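PDB 1SFU: 34L protein from Yaba-like disease virus, which is thought to let the virus evade host antiviral responses triggered by double-stranded RNA, and binds left-handed Z-form nucleic acid through the N-terminal Zalpha domain described here. Local coordinates for residues S15-E20 with N37-N42; L24-Y29 with W69-N74; Q49-Q54 with N65-F70. All blocks are in the same frame, centred on the assembly; numbering follows the deposited sequence.

Interaction 1: residues S15-E20 with N37-N42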
loop_
_atom_site.group_PDB
_atom_site.type_symbol
_atom_site.label_atom_id
_atom_site.label_comp_id
_atom_site.label_asym_id
_atom_site.label_seq_id
_atom_site.Cartn_x
_atom_site.Cartn_y
_atom_site.Cartn_z
ATOM N N SER C 15 4.850 11.778 -18.374
ATOM C CA SER C 15 4.820 12.994 -19.179
ATOM C C SER C 15 3.448 13.668 -19.160
ATOM O O SER C 15 3.352 14.890 -19.083
ATOM C CB SER C 15 5.229 12.679 -20.624
ATOM O OG SER C 15 6.524 12.095 -20.665
ATOM N N LEU C 16 2.383 12.876 -19.235
ATOM C CA LEU C 16 1.043 13.451 -19.218
ATOM C C LEU C 16 0.770 14.132 -17.879
ATOM O O LEU C 16 0.195 15.219 -17.832
ATOM C CB LEU C 16 -0.014 12.370 -19.455
ATOM C CG LEU C 16 -0.064 11.706 -20.830
ATOM C CD1 LEU C 16 -0.997 10.501 -20.780
ATOM C CD2 LEU C 16 -0.530 12.721 -21.867
ATOM N N VAL C 17 1.185 13.491 -16.791
ATOM C CA VAL C 17 0.958 14.060 -15.466
ATOM C C VAL C 17 1.780 15.328 -15.245
ATOM O O VAL C 17 1.280 16.316 -14.700
ATOM C CB VAL C 17 1.299 13.042 -14.347
ATOM C CG1 VAL C 17 1.019 13.655 -12.982
ATOM C CG2 VAL C 17 0.489 11.780 -14.532
ATOM N N LYS C 18 3.044 15.298 -15.655
ATOM C CA LYS C 18 3.903 16.462 -15.477
ATOM C C LYS C 18 3.327 17.662 -16.224
ATOM O O LYS C 18 3.264 18.775 -15.693
ATOM C CB LYS C 18 5.322 16.158 -15.967
ATOM C CG LYS C 18 6.305 17.316 -15.787
ATOM C CD LYS C 18 7.731 16.865 -16.081
ATOM C CE LYS C 18 8.711 18.030 -16.044
ATOM N NZ LYS C 18 10.108 17.567 -16.331
ATOM N N LYS C 19 2.886 17.427 -17.455
ATOM C CA LYS C 19 2.311 18.494 -18.260
ATOM C C LYS C 19 1.095 19.081 -17.547
ATOM O O LYS C 19 0.915 20.293 -17.518
ATOM C CB LYS C 19 1.912 17.953 -19.634
ATOM C CG LYS C 19 1.792 19.016 -20.708
ATOM C CD LYS C 19 1.683 18.391 -22.097
ATOM C CE LYS C 19 1.836 19.444 -23.186
ATOM N NZ LYS C 19 3.164 20.125 -23.097
ATOM N N GLU C 20 0.273 18.222 -16.950
ATOM C CA GLU C 20 -0.919 18.682 -16.246
ATOM C C GLU C 20 -0.603 19.541 -15.026
ATOM O O GLU C 20 -1.194 20.604 -14.841
ATOM C CB GLU C 20 -1.777 17.494 -15.801
ATOM C CG GLU C 20 -2.467 16.753 -16.928
ATOM C CD GLU C 20 -3.465 17.618 -17.671
ATOM O OE1 GLU C 20 -4.469 18.045 -17.056
ATOM O OE2 GLU C 20 -3.238 17.872 -18.871
ATOM N N ASN C 37 -9.254 11.139 -13.490
ATOM C CA ASN C 37 -10.499 11.413 -14.188
ATOM C C ASN C 37 -10.286 12.094 -15.543
ATOM O O ASN C 37 -10.970 11.772 -16.517
ATOM C CB ASN C 37 -11.393 12.269 -13.289
ATOM C CG ASN C 37 -12.769 12.492 -13.870
ATOM O OD1 ASN C 37 -13.325 11.624 -14.536
ATOM N ND2 ASN C 37 -13.338 13.653 -13.599
ATOM N N ARG C 38 -9.333 13.020 -15.607
ATOM C CA ARG C 38 -9.056 13.738 -16.849
ATOM C C ARG C 38 -8.275 12.898 -17.848
ATOM O O ARG C 38 -8.705 12.708 -18.984
ATOM C CB ARG C 38 -8.270 15.021 -16.570
ATOM C CG ARG C 38 -8.965 16.021 -15.661
ATOM C CD ARG C 38 -8.227 17.357 -15.682
ATOM N NE ARG C 38 -8.498 18.178 -14.501
ATOM C CZ ARG C 38 -9.704 18.601 -14.131
ATOM N NH1 ARG C 38 -10.777 18.284 -14.846
ATOM N NH2 ARG C 38 -9.838 19.345 -13.039
ATOM N N LEU C 39 -7.124 12.401 -17.419
ATOM C CA LEU C 39 -6.272 11.602 -18.286
ATOM C C LEU C 39 -6.831 10.205 -18.535
ATOM O O LEU C 39 -6.207 9.397 -19.220
ATOM C CB LEU C 39 -4.865 11.503 -17.685
ATOM C CG LEU C 39 -4.084 12.813 -17.509
ATOM C CD1 LEU C 39 -4.789 13.715 -16.522
ATOM C CD2 LEU C 39 -2.685 12.505 -17.010
ATOM N N LYS C 40 -8.011 9.928 -17.986
ATOM C CA LYS C 40 -8.650 8.621 -18.143
ATOM C C LYS C 40 -7.655 7.505 -17.861
ATOM O O LYS C 40 -7.525 6.559 -18.637
ATOM C CB LYS C 40 -9.207 8.468 -19.559
ATOM C CG LYS C 40 -10.335 9.427 -19.883
ATOM C CD LYS C 40 -11.577 9.108 -19.071
ATOM C CE LYS C 40 -12.680 10.123 -19.323
ATOM N NZ LYS C 40 -12.283 11.476 -18.848
ATOM N N ILE C 41 -6.948 7.630 -16.745
ATOM C CA ILE C 41 -5.953 6.643 -16.345
ATOM C C ILE C 41 -6.237 6.189 -14.918
ATOM O O ILE C 41 -6.814 6.935 -14.129
ATOM C CB ILE C 41 -4.530 7.243 -16.422
ATOM C CG1 ILE C 41 -4.201 7.595 -17.877
ATOM C CG2 ILE C 41 -3.512 6.264 -15.855
ATOM C CD1 ILE C 41 -2.840 8.238 -18.069
ATOM N N ASN C 42 -5.842 4.963 -14.590
ATOM C CA ASN C 42 -6.061 4.432 -13.248
ATOM C C ASN C 42 -5.378 5.308 -12.203
ATOM O O ASN C 42 -4.244 5.749 -12.393
ATOM C CB ASN C 42 -5.530 2.998 -13.154
ATOM C CG ASN C 42 -6.330 2.026 -14.003
ATOM O OD1 ASN C 42 -5.977 0.851 -14.129
ATOM N ND2 ASN C 42 -7.421 2.514 -14.591
#

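Interaction 2: residues L24-Y29 with W69-N74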
loop_
_atom_site.group_PDB
_atom_site.type_symbol
_atom_site.label_atom_id
_atom_site.label_comp_id
_atom_site.label_asym_id
_atom_site.label_seq_id
_atom_site.Cartn_x
_atom_site.Cartn_y
_atom_site.Cartn_z
ATOM N N LEU C 24 -0.930 24.127 -13.851
ATOM C CA LEU C 24 -1.618 24.686 -12.688
ATOM C C LEU C 24 -1.061 26.047 -12.301
ATOM O O LEU C 24 0.102 26.352 -12.563
ATOM C CB LEU C 24 -1.470 23.760 -11.475
ATOM C CG LEU C 24 -2.021 22.334 -11.501
ATOM C CD1 LEU C 24 -1.429 21.551 -10.341
ATOM C CD2 LEU C 24 -3.530 22.352 -11.418
ATOM N N ASN C 25 -1.897 26.870 -11.680
ATOM C CA ASN C 25 -1.444 28.166 -11.211
ATOM C C ASN C 25 -0.780 27.868 -9.877
ATOM O O ASN C 25 -1.225 26.984 -9.141
ATOM C CB ASN C 25 -2.619 29.118 -11.003
ATOM C CG ASN C 25 -3.361 29.411 -12.287
ATOM O OD1 ASN C 25 -2.753 29.731 -13.307
ATOM N ND2 ASN C 25 -4.684 29.312 -12.243
ATOM N N THR C 26 0.286 28.590 -9.568
ATOM C CA THR C 26 1.011 28.384 -8.322
ATOM C C THR C 26 0.066 28.228 -7.137
ATOM O O THR C 26 0.294 27.411 -6.244
ATOM C CB THR C 26 1.965 29.568 -8.040
ATOM O OG1 THR C 26 2.985 29.608 -9.045
ATOM C CG2 THR C 26 2.607 29.427 -6.670
ATOM N N ASN C 27 -1.006 29.008 -7.150
ATOM C CA ASN C 27 -1.970 29.001 -6.062
ATOM C C ASN C 27 -2.976 27.853 -6.080
ATOM O O ASN C 27 -3.671 27.626 -5.093
ATOM C CB ASN C 27 -2.717 30.336 -6.047
ATOM C CG ASN C 27 -3.613 30.485 -4.840
ATOM O OD1 ASN C 27 -3.198 30.220 -3.708
ATOM N ND2 ASN C 27 -4.846 30.920 -5.068
ATOM N N ASP C 28 -3.048 27.121 -7.183
ATOM C CA ASP C 28 -4.006 26.032 -7.289
ATOM C C ASP C 28 -3.392 24.669 -6.987
ATOM O O ASP C 28 -2.175 24.531 -6.916
ATOM C CB ASP C 28 -4.629 26.035 -8.685
ATOM C CG ASP C 28 -5.835 25.122 -8.783
ATOM O OD1 ASP C 28 -6.597 25.047 -7.793
ATOM O OD2 ASP C 28 -6.029 24.490 -9.846
ATOM N N TYR C 29 -4.246 23.668 -6.790
ATOM C CA TYR C 29 -3.790 22.307 -6.510
ATOM C C TYR C 29 -4.748 21.308 -7.129
ATOM O O TYR C 29 -5.865 21.661 -7.503
ATOM C CB TYR C 29 -3.686 22.063 -4.995
ATOM C CG TYR C 29 -4.992 22.154 -4.222
ATOM C CD1 TYR C 29 -5.893 21.083 -4.192
ATOM C CD2 TYR C 29 -5.322 23.309 -3.510
ATOM C CE1 TYR C 29 -7.087 21.163 -3.466
ATOM C CE2 TYR C 29 -6.514 23.399 -2.785
ATOM C CZ TYR C 29 -7.387 22.324 -2.768
ATOM O OH TYR C 29 -8.553 22.410 -2.046
ATOM N N TRP C 69 -1.932 18.014 -4.539
ATOM C CA TRP C 69 -0.684 18.184 -5.260
ATOM C C TRP C 69 -0.543 19.574 -5.878
ATOM O O TRP C 69 -1.395 20.006 -6.669
ATOM C CB TRP C 69 -0.574 17.096 -6.333
ATOM C CG TRP C 69 -0.578 15.712 -5.748
ATOM C CD1 TRP C 69 -1.667 14.990 -5.348
ATOM C CD2 TRP C 69 0.569 14.906 -5.444
ATOM N NE1 TRP C 69 -1.269 13.783 -4.813
ATOM C CE2 TRP C 69 0.099 13.708 -4.859
ATOM C CE3 TRP C 69 1.950 15.081 -5.609
ATOM C CZ2 TRP C 69 0.962 12.689 -4.435
ATOM C CZ3 TRP C 69 2.812 14.065 -5.189
ATOM C CH2 TRP C 69 2.312 12.886 -4.609
ATOM N N PHE C 70 0.536 20.259 -5.495
ATOM C CA PHE C 70 0.845 21.612 -5.966
ATOM C C PHE C 70 2.055 21.630 -6.897
ATOM O O PHE C 70 2.982 20.828 -6.746
ATOM C CB PHE C 70 1.190 22.544 -4.793
ATOM C CG PHE C 70 0.082 22.745 -3.809
ATOM C CD1 PHE C 70 -0.276 21.735 -2.919
ATOM C CD2 PHE C 70 -0.592 23.965 -3.745
ATOM C CE1 PHE C 70 -1.288 21.934 -1.978
ATOM C CE2 PHE C 70 -1.608 24.173 -2.805
ATOM C CZ PHE C 70 -1.953 23.154 -1.923
ATOM N N LYS C 71 2.051 22.560 -7.845
ATOM C CA LYS C 71 3.181 22.716 -8.749
ATOM C C LYS C 71 4.259 23.402 -7.910
ATOM O O LYS C 71 3.943 24.260 -7.094
ATOM C CB LYS C 71 2.805 23.615 -9.929
ATOM C CG LYS C 71 3.981 23.966 -10.827
ATOM C CD LYS C 71 3.567 24.846 -12.006
ATOM C CE LYS C 71 2.989 26.175 -11.541
ATOM N NZ LYS C 71 2.652 27.063 -12.688
ATOM N N ASN C 72 5.518 23.020 -8.085
ATOM C CA ASN C 72 6.600 23.645 -7.323
ATOM C C ASN C 72 6.524 25.147 -7.605
ATOM O O ASN C 72 6.555 25.551 -8.764
ATOM C CB ASN C 72 7.951 23.095 -7.786
ATOM C CG ASN C 72 9.091 23.486 -6.863
ATOM O OD1 ASN C 72 9.665 22.642 -6.171
ATOM N ND2 ASN C 72 9.419 24.771 -6.842
ATOM N N TYR C 73 6.419 25.970 -6.562
ATOM C CA TYR C 73 6.312 27.415 -6.767
ATOM C C TYR C 73 7.513 28.075 -7.445
ATOM O O TYR C 73 7.413 29.213 -7.903
ATOM C CB TYR C 73 5.987 28.141 -5.452
ATOM C CG TYR C 73 6.914 27.855 -4.298
ATOM C CD1 TYR C 73 8.268 28.164 -4.363
ATOM C CD2 TYR C 73 6.429 27.280 -3.125
ATOM C CE1 TYR C 73 9.117 27.904 -3.290
ATOM C CE2 TYR C 73 7.263 27.017 -2.049
ATOM C CZ TYR C 73 8.604 27.326 -2.135
ATOM O OH TYR C 73 9.432 27.038 -1.073
ATOM N N ASN C 74 8.641 27.371 -7.510
ATOM C CA ASN C 74 9.822 27.914 -8.173
ATOM C C ASN C 74 9.546 27.956 -9.674
ATOM O O ASN C 74 10.284 28.580 -10.434
ATOM C CB ASN C 74 11.054 27.047 -7.899
ATOM C CG ASN C 74 11.489 27.092 -6.442
ATOM O OD1 ASN C 74 11.537 28.160 -5.829
ATOM N ND2 ASN C 74 11.822 25.932 -5.886
HETATM O O HOH W 1 0.139 24.612 -8.095
#

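Interaction 3: residues Q49-Q54 with N65-F70. With nucleotides of chain A.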
loop_
_atom_site.group_PDB
_atom_site.type_symbol
_atom_site.label_atom_id
_atom_site.label_comp_id
_atom_site.label_asym_id
_atom_site.label_seq_id
_atom_site.Cartn_x
_atom_site.Cartn_y
_atom_site.Cartn_z
ATOM N N GLN C 49 3.274 8.058 -10.682
ATOM C CA GLN C 49 3.991 9.156 -11.320
ATOM C C GLN C 49 4.076 10.411 -10.446
ATOM O O GLN C 49 5.110 11.085 -10.413
ATOM C CB GLN C 49 3.344 9.494 -12.664
ATOM C CG GLN C 49 3.339 8.323 -13.638
ATOM C CD GLN C 49 4.651 7.546 -13.623
ATOM O OE1 GLN C 49 5.730 8.116 -13.773
ATOM N NE2 GLN C 49 4.558 6.233 -13.441
ATOM N N LEU C 50 2.994 10.723 -9.738
ATOM C CA LEU C 50 2.976 11.893 -8.869
ATOM C C LEU C 50 4.078 11.838 -7.819
ATOM O O LEU C 50 4.755 12.834 -7.580
ATOM C CB LEU C 50 1.619 12.033 -8.182
ATOM C CG LEU C 50 0.488 12.627 -9.017
ATOM C CD1 LEU C 50 -0.820 12.528 -8.244
ATOM C CD2 LEU C 50 0.799 14.078 -9.351
ATOM N N TYR C 51 4.271 10.681 -7.195
ATOM C CA TYR C 51 5.317 10.576 -6.185
ATOM C C TYR C 51 6.711 10.605 -6.805
ATOM O O TYR C 51 7.648 11.096 -6.188
ATOM C CB TYR C 51 5.120 9.325 -5.318
ATOM C CG TYR C 51 3.978 9.492 -4.338
ATOM C CD1 TYR C 51 2.696 9.026 -4.632
ATOM C CD2 TYR C 51 4.171 10.177 -3.144
ATOM C CE1 TYR C 51 1.626 9.248 -3.745
ATOM C CE2 TYR C 51 3.122 10.406 -2.256
ATOM C CZ TYR C 51 1.855 9.943 -2.557
ATOM O OH TYR C 51 0.826 10.196 -1.673
ATOM N N LYS C 52 6.844 10.090 -8.022
ATOM C CA LYS C 52 8.135 10.115 -8.714
ATOM C C LYS C 52 8.429 11.573 -9.081
ATOM O O LYS C 52 9.559 12.050 -8.974
ATOM C CB LYS C 52 8.084 9.265 -9.988
ATOM C CG LYS C 52 7.994 7.758 -9.766
ATOM C CD LYS C 52 7.689 7.033 -11.086
ATOM C CE LYS C 52 7.598 5.520 -10.926
ATOM N NZ LYS C 52 8.929 4.901 -10.670
ATOM N N LEU C 53 7.389 12.282 -9.498
ATOM C CA LEU C 53 7.518 13.674 -9.879
ATOM C C LEU C 53 7.890 14.535 -8.669
ATOM O O LEU C 53 8.611 15.527 -8.801
ATOM C CB LEU C 53 6.207 14.155 -10.493
ATOM C CG LEU C 53 6.199 15.488 -11.234
ATOM C CD1 LEU C 53 7.165 15.444 -12.422
ATOM C CD2 LEU C 53 4.778 15.765 -11.712
ATOM N N GLN C 54 7.410 14.160 -7.484
ATOM C CA GLN C 54 7.743 14.935 -6.291
ATOM C C GLN C 54 9.228 14.773 -6.000
ATOM O O GLN C 54 9.878 15.695 -5.513
ATOM C CB GLN C 54 6.921 14.486 -5.076
ATOM C CG GLN C 54 7.275 15.253 -3.809
ATOM C CD GLN C 54 6.354 14.954 -2.647
ATOM O OE1 GLN C 54 6.130 13.792 -2.296
ATOM N NE2 GLN C 54 5.821 16.006 -2.029
ATOM N N ASN C 65 -6.602 14.716 3.090
ATOM C CA ASN C 65 -7.367 13.502 2.847
ATOM C C ASN C 65 -8.367 13.752 1.736
ATOM O O ASN C 65 -9.461 14.270 1.982
ATOM C CB ASN C 65 -8.092 13.066 4.125
ATOM C CG ASN C 65 -7.158 12.399 5.123
ATOM O OD1 ASN C 65 -6.716 11.261 4.921
ATOM N ND2 ASN C 65 -6.841 13.109 6.198
ATOM N N PRO C 66 -8.004 13.394 0.489
ATOM C CA PRO C 66 -6.732 12.782 0.084
ATOM C C PRO C 66 -5.615 13.814 -0.124
ATOM O O PRO C 66 -5.832 15.019 0.010
ATOM C CB PRO C 66 -7.103 12.073 -1.214
ATOM C CG PRO C 66 -8.021 13.059 -1.842
ATOM C CD PRO C 66 -8.915 13.494 -0.668
ATOM N N PRO C 67 -4.403 13.351 -0.458
ATOM C CA PRO C 67 -3.310 14.309 -0.663
ATOM C C PRO C 67 -3.583 15.302 -1.787
ATOM O O PRO C 67 -4.181 14.959 -2.806
ATOM C CB PRO C 67 -2.117 13.411 -0.977
ATOM C CG PRO C 67 -2.436 12.148 -0.183
ATOM C CD PRO C 67 -3.905 11.963 -0.469
ATOM N N LYS C 68 -3.150 16.541 -1.584
ATOM C CA LYS C 68 -3.304 17.592 -2.582
ATOM C C LYS C 68 -1.939 17.788 -3.234
ATOM O O LYS C 68 -0.908 17.720 -2.566
ATOM C CB LYS C 68 -3.782 18.884 -1.915
ATOM C CG LYS C 68 -5.189 18.760 -1.342
ATOM C CD LYS C 68 -5.560 19.918 -0.415
ATOM C CE LYS C 68 -6.953 19.696 0.179
ATOM N NZ LYS C 68 -7.285 20.592 1.323
ATOM N N TRP C 69 -1.932 18.014 -4.539
ATOM C CA TRP C 69 -0.684 18.184 -5.260
ATOM C C TRP C 69 -0.543 19.574 -5.878
ATOM O O TRP C 69 -1.395 20.006 -6.669
ATOM C CB TRP C 69 -0.574 17.096 -6.333
ATOM C CG TRP C 69 -0.578 15.712 -5.748
ATOM C CD1 TRP C 69 -1.667 14.990 -5.348
ATOM C CD2 TRP C 69 0.569 14.906 -5.444
ATOM N NE1 TRP C 69 -1.269 13.783 -4.813
ATOM C CE2 TRP C 69 0.099 13.708 -4.859
ATOM C CE3 TRP C 69 1.950 15.081 -5.609
ATOM C CZ2 TRP C 69 0.962 12.689 -4.435
ATOM C CZ3 TRP C 69 2.812 14.065 -5.189
ATOM C CH2 TRP C 69 2.312 12.886 -4.609
ATOM N N PHE C 70 0.536 20.259 -5.495
ATOM C CA PHE C 70 0.845 21.612 -5.966
ATOM C C PHE C 70 2.055 21.630 -6.897
ATOM O O PHE C 70 2.982 20.828 -6.746
ATOM C CB PHE C 70 1.190 22.544 -4.793
ATOM C CG PHE C 70 0.082 22.745 -3.809
ATOM C CD1 PHE C 70 -0.276 21.735 -2.919
ATOM C CD2 PHE C 70 -0.592 23.965 -3.745
ATOM C CE1 PHE C 70 -1.288 21.934 -1.978
ATOM C CE2 PHE C 70 -1.608 24.173 -2.805
ATOM C CZ PHE C 70 -1.953 23.154 -1.923
ATOM P P DG A 5 -2.007 3.708 -5.151
ATOM O OP1 DG A 5 -2.934 4.833 -5.403
ATOM O OP2 DG A 5 -2.203 2.413 -5.856
ATOM O "O5'" DG A 5 -0.536 4.225 -5.464
ATOM C "C5'" DG A 5 0.582 3.387 -5.194
ATOM C "C4'" DG A 5 1.876 4.129 -5.437
ATOM O "O4'" DG A 5 1.921 5.289 -4.578
ATOM C "C3'" DG A 5 3.110 3.308 -5.090
ATOM O "O3'" DG A 5 3.680 2.815 -6.305
ATOM C "C2'" DG A 5 4.094 4.351 -4.584
ATOM C "C1'" DG A 5 3.232 5.501 -4.087
ATOM N N9 DG A 5 3.138 5.642 -2.636
ATOM C C8 DG A 5 3.403 6.776 -1.910
ATOM N N7 DG A 5 3.185 6.630 -0.631
ATOM C C5 DG A 5 2.759 5.315 -0.499
ATOM C C6 DG A 5 2.363 4.594 0.660
ATOM O O6 DG A 5 2.296 4.997 1.832
ATOM N N1 DG A 5 2.012 3.281 0.351
ATOM C C2 DG A 5 2.025 2.738 -0.912
ATOM N N2 DG A 5 1.640 1.452 -1.001
ATOM N N3 DG A 5 2.383 3.406 -2.003
ATOM C C4 DG A 5 2.737 4.681 -1.723
ATOM P P DC A 4 -2.358 8.226 -1.573
ATOM O OP1 DC A 4 -1.524 9.275 -2.218
ATOM O OP2 DC A 4 -3.553 7.713 -2.273
ATOM O "O5'" DC A 4 -1.451 6.983 -1.161
ATOM C "C5'" DC A 4 -0.474 6.454 -2.045
ATOM C "C4'" DC A 4 -0.663 4.962 -2.199
ATOM O "O4'" DC A 4 -0.438 4.297 -0.928
ATOM C "C3'" DC A 4 -2.059 4.537 -2.661
ATOM O "O3'" DC A 4 -1.965 3.434 -3.573
ATOM C "C2'" DC A 4 -2.718 4.051 -1.384
ATOM C "C1'" DC A 4 -1.541 3.440 -0.646
ATOM N N1 DC A 4 -1.725 3.392 0.811
ATOM C C2 DC A 4 -2.103 2.188 1.394
ATOM O O2 DC A 4 -2.262 1.205 0.663
ATOM N N3 DC A 4 -2.288 2.124 2.737
ATOM C C4 DC A 4 -2.109 3.215 3.485
ATOM N N4 DC A 4 -2.309 3.113 4.813
ATOM C C5 DC A 4 -1.718 4.462 2.915
ATOM C C6 DC A 4 -1.538 4.505 1.584
ATOM P P DG A 3 -8.665 8.071 -0.559
ATOM O OP1 DG A 3 -9.771 9.004 -0.232
ATOM O OP2 DG A 3 -8.348 7.759 -1.968
ATOM O "O5'" DG A 3 -7.367 8.609 0.191
ATOM C "C5'" DG A 3 -6.089 8.061 -0.107
ATOM C "C4'" DG A 3 -5.032 8.679 0.775
ATOM O "O4'" DG A 3 -5.436 8.548 2.150
ATOM C "C3'" DG A 3 -3.688 7.978 0.669
ATOM O "O3'" DG A 3 -2.852 8.796 -0.157
ATOM C "C2'" DG A 3 -3.115 8.088 2.073
ATOM C "C1'" DG A 3 -4.324 8.277 2.981
ATOM N N9 DG A 3 -4.684 7.147 3.837
ATOM C C8 DG A 3 -4.797 7.170 5.207
ATOM N N7 DG A 3 -5.164 6.024 5.712
ATOM C C5 DG A 3 -5.301 5.189 4.611
ATOM C C6 DG A 3 -5.688 3.827 4.542
ATOM O O6 DG A 3 -5.995 3.070 5.472
ATOM N N1 DG A 3 -5.699 3.361 3.230
ATOM C C2 DG A 3 -5.379 4.113 2.128
ATOM N N2 DG A 3 -5.443 3.479 0.946
ATOM N N3 DG A 3 -5.017 5.392 2.179
ATOM C C4 DG A 3 -4.999 5.860 3.445
#

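Interaction 1: residues S15-E20 with N37-N42
Leu39, where the chain turns between helices 32-38 and 43-55, meets Leu16, Val17 and Glu20 of helix 11-22 through its two methyl groups. This joins the first helix of the winged helix-turn-helix fold of the Zalpha domain to the turn that precedes helix 43-55. Apolar packing dominates. The methyl groups of Leu39 divide the work: CD2 lies against the backbone side of the helix, 3.6 Å from Leu16 CB and 4.1 Å from Val17 CG2, whereas CD1 reaches the aliphatic CG of Glu20 at 3.8 Å. The Glu20 and Leu39 side chains lie alongside with opposite headings. A second apolar touch is made by methyl ends, Leu16 CD1 to Ile41 CD1 at 4.0 Å. Val17 is the buried member of the group; its side chain also packs on Ile46, Gln49 and Leu50 of helix 43-55, tying the patch to the three-helix core.

Polar groups gather on the outer side. A chi2 of -63° turns Glu20 CD back from an extended course; OE1 of its carboxylate is 4.1 Å from Arg38 CD. The carboxylate and guanidinium are not in contact, with Glu20 OE1 4.8 Å from Arg38 NE, and any attraction between these opposite charges is probably modest. The chain leaves helix 32-38 through Lys40, whose phi is positive, and the side chain of this lysine folds back to the helix end, where Lys40 NZ donates a 2.7 Å hydrogen bond to Asn37 O.

Interaction 2: residues L24-Y29 with W69-N74
Tyr29 CB sits over the centre of the Phe70 ring, 3.6 Å from its centroid, in a CH-pi contact where the end of the 24-29 loop runs antiparallel to strand 68-71 at the edge of the small wing sheet. The two rings themselves meet obliquely, with planes 44° apart. Tyr29 CG lies between the backbone N and the carbonyl carbon (chi1 63°), and the ring then leads away from the strand. Close by, Tyr29 CA makes a CA-H...O contact with Trp69 O at 3.3 Å. Lys71 belongs to the tight part too: the bend at chi3 (61°) brings Lys71 CE to 3.1 Å from Leu24 O, and Lys71 NZ donates to Leu24 O at 2.7 Å, nearly in line with the carbonyl bond.

The looser, exposed side is formed by Thr26, in the type I turn from Asn25 to Asp28, which touches Tyr73 through a single methyl group, Thr26 CG2 to Tyr73 CB at 3.8 Å. A water lies between turn and strand, accepting from Lys71 N and within hydrogen-bonding distance of Asn25 O and Asp28 O. The polar link between loop and strand is thus one direct bond and one water-mediated link, and the lysine charge would probably strengthen the direct bond by polarising the carbonyl.

Interaction 3: residues Q49-Q54 with N65-F70
Trp69, the residue most covered by this contact, sets its indole with one face against Leu50 and an edge against Tyr51 and so joins the recognition helix 43-55 of the winged helix-turn-helix fold to the wing strand 68-70. Leu50 CD1 lies 3.7 Å from the centroid of the five-membered ring, only 10° off the normal, in a CH-pi contact. Leu50 CB spreads the contact over the six-membered ring, and the carbonyl Leu50 O approaches Trp69 CZ3 at 3.3 Å.

Tyr51 receives the indole edge in a T-shaped (edge-to-face) pair with planes at 86°. Trp69 CH2 stands over the centre of the tyrosine ring, while Trp69 CZ2 comes to 3.4 Å from Tyr51 CZ. The opposite face of this ring is covered by DG5 of chain A, whose C8 lies 3.3 Å above the plane and also over the centre. Tyr51 thus has the indole edge on one face and guanine C8 on the other, and the tryptophan, as a second-shell residue, backs the ring that meets the Z-DNA. Nearby, Pro66, preceded by a cis peptide bond, and Pro67 pack on the DNA backbone at DG3 of chain A. Close to Pro67 CG, Tyr51 OH donates a 2.6 Å hydrogen bond to DC4 of chain A OP1, which lies in the plane of the tyrosine ring.

Overall arrangement
All three interactions lie within one Zalpha domain. Along the chain both segments of interaction 1 precede those of interaction 3, whereas interaction 2 alternates with interaction 1 and ends, like interaction 3, on strand 68-71. Interactions 1 and 3, centred about 12 Å apart, meet where Val17 CG1 packs on Leu50 CD2 at 3.7 Å, linking helix 11-22 to the DNA-contacting helix 43-55. Interactions 2 and 3, about 11 Å between centres, share Trp69 and Phe70; interactions 1 and 2, about 16 Å apart, merely adjoin in sequence. These links are consistent with helical core and wing forming one unit, of which interaction 3 meets the Z-DNA.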